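Local coordinates for protein probable enoyl-CoA hydratase/isomerase (Pseudomonas aeruginosa PAO1, PDB 5WYD) that probably acts as an enoyl-CoA hydratase/isomerase of the crotonase family, with a role in synthesis of the diffusible signal factor, at residues D43-L48 / G99-A104. The protein carries 1 engineered substitution. Residues are numbered along the deposited sequence; the frame is centred on the assembly and turned at random.
Sequences DSLIGL and GEAFEA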
loop_
_atom_site.group_PDB
_atom_site.type_symbol
_atom_site.label_atom_id
_atom_site.label_comp_id
_atom_site.label_asym_id
_atom_site.label_seq_id
_atom_site.Cartn_x
_atom_site.Cartn_y
_atom_site.Cartn_z
ATOM N N ASP A 43 16.169 31.507 5.111
ATOM C CA ASP A 43 17.144 31.808 4.076
ATOM C C ASP A 43 18.002 30.578 3.833
ATOM O O ASP A 43 18.321 30.241 2.685
ATOM C CB ASP A 43 17.998 33.024 4.497
ATOM C CG ASP A 43 18.535 33.857 3.309
ATOM O OD1 ASP A 43 18.491 33.394 2.153
ATOM O OD2 ASP A 43 19.018 34.987 3.546
ATOM N N SER A 44 18.360 29.885 4.919
ATOM C CA SER A 44 19.138 28.657 4.821
ATOM C C SER A 44 18.356 27.522 4.151
ATOM O O SER A 44 18.883 26.837 3.266
ATOM C CB SER A 44 19.631 28.274 6.219
ATOM O OG SER A 44 18.569 28.174 7.154
ATOM N N LEU A 45 17.090 27.325 4.531
ATOM C CA LEU A 45 16.324 26.199 4.000
ATOM C C LEU A 45 16.114 26.281 2.494
ATOM O O LEU A 45 16.220 25.265 1.795
ATOM C CB LEU A 45 14.977 26.093 4.705
ATOM C CG LEU A 45 15.041 25.680 6.172
ATOM C CD1 LEU A 45 13.670 25.575 6.749
ATOM C CD2 LEU A 45 15.718 24.357 6.256
ATOM N N ILE A 46 15.753 27.455 1.973
ATOM C CA ILE A 46 15.566 27.543 0.529
ATOM C C ILE A 46 16.876 27.268 -0.179
ATOM O O ILE A 46 16.929 26.476 -1.127
ATOM C CB ILE A 46 14.994 28.909 0.112
ATOM C CG1 ILE A 46 13.568 29.093 0.626
ATOM C CG2 ILE A 46 15.011 29.022 -1.401
ATOM C CD1 ILE A 46 13.054 30.493 0.404
ATOM N N GLY A 47 17.968 27.856 0.309
ATOM C CA GLY A 47 19.234 27.611 -0.341
ATOM C C GLY A 47 19.523 26.129 -0.378
ATOM O O GLY A 47 19.867 25.582 -1.429
ATOM N N LEU A 48 19.237 25.440 0.728
ATOM C CA LEU A 48 19.528 24.020 0.794
ATOM C C LEU A 48 18.797 23.281 -0.303
ATOM O O LEU A 48 19.415 22.562 -1.092
ATOM C CB LEU A 48 19.125 23.475 2.146
ATOM C CG LEU A 48 19.347 21.977 2.112
ATOM C CD1 LEU A 48 20.784 21.676 1.773
ATOM C CD2 LEU A 48 18.927 21.381 3.447
ATOM N N GLY A 99 10.190 20.401 5.122
ATOM C CA GLY A 99 9.903 19.209 4.362
ATOM C C GLY A 99 10.525 19.273 2.985
ATOM O O GLY A 99 11.245 18.366 2.579
ATOM N N GLU A 100 10.343 20.398 2.299
ATOM C CA GLU A 100 10.886 20.531 0.952
ATOM C C GLU A 100 12.395 20.422 0.944
ATOM O O GLU A 100 12.974 19.681 0.135
ATOM C CB GLU A 100 10.473 21.868 0.334
ATOM C CG GLU A 100 8.998 22.107 0.191
ATOM C CD GLU A 100 8.705 23.495 -0.354
ATOM O OE1 GLU A 100 9.655 24.253 -0.648
ATOM O OE2 GLU A 100 7.521 23.810 -0.567
ATOM N N ALA A 101 13.053 21.170 1.830
ATOM C CA ALA A 101 14.503 21.168 1.838
ATOM C C ALA A 101 15.030 19.793 2.209
ATOM O O ALA A 101 15.805 19.189 1.462
ATOM C CB ALA A 101 15.010 22.240 2.805
ATOM N N PHE A 102 14.543 19.239 3.317
ATOM C CA PHE A 102 15.046 17.943 3.763
ATOM C C PHE A 102 14.727 16.839 2.767
ATOM O O PHE A 102 15.550 15.943 2.539
ATOM C CB PHE A 102 14.505 17.604 5.138
ATOM C CG PHE A 102 15.053 18.480 6.219
ATOM C CD1 PHE A 102 16.344 18.993 6.150
ATOM C CD2 PHE A 102 14.299 18.761 7.319
ATOM C CE1 PHE A 102 16.835 19.793 7.154
ATOM C CE2 PHE A 102 14.801 19.522 8.333
ATOM C CZ PHE A 102 16.055 20.053 8.255
ATOM N N GLU A 103 13.534 16.856 2.192
ATOM C CA GLU A 103 13.231 15.864 1.175
ATOM C C GLU A 103 14.166 16.015 -0.014
ATOM O O GLU A 103 14.594 15.018 -0.606
ATOM C CB GLU A 103 11.785 16.004 0.774
ATOM C CG GLU A 103 10.844 15.590 1.881
ATOM C CD GLU A 103 9.447 15.992 1.545
ATOM O OE1 GLU A 103 8.509 15.703 2.316
ATOM O OE2 GLU A 103 9.294 16.575 0.461
ATOM N N ALA A 104 14.498 17.253 -0.378
ATOM C CA ALA A 104 15.457 17.450 -1.459
ATOM C C ALA A 104 16.805 16.822 -1.111
ATOM O O ALA A 104 17.428 16.164 -1.954
ATOM C CB ALA A 104 15.616 18.936 -1.766
#
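Helical segments 43-48 and 99-104, on helices 42-57 and 88-106, come closest at Leu45 and Ala101, whose CA atoms are separated by 5.8 Å; the segment axes approach to 8.5 Å and run broadly the same way at 39°. So small a gap suits alanine: its single methyl points at the partner helix, and Ala101 CB lies 3.4 Å from the carbonyl O of Leu45. Two leucines, about one turn apart, each touch that methyl through CD2. Leu45 brings CD2 to 4.1 Å from Ala101 CB, and Leu48 places its own CD2 at the same distance from this CB. In Leu48, CG stands anti to the backbone N (chi1 175°), which carries the branch across the gap, where CD2 also meets Phe102 CD1 obliquely at 4.4 Å. The Phe102 side chain starts out away from the partner helix, yet its ring carbon CD1 still comes near Leu48, and the ring also packs on Phe98 and on Cys127 of helix 123-130. Trp40 touches both leucines, extending the apolar cluster. The four contacting residues are buried, as suits their hydrocarbon side chains. This is close helix-helix packing within the crotonase fold, joining the helices that follow strands 27-32 and 63-68 of its central sheet.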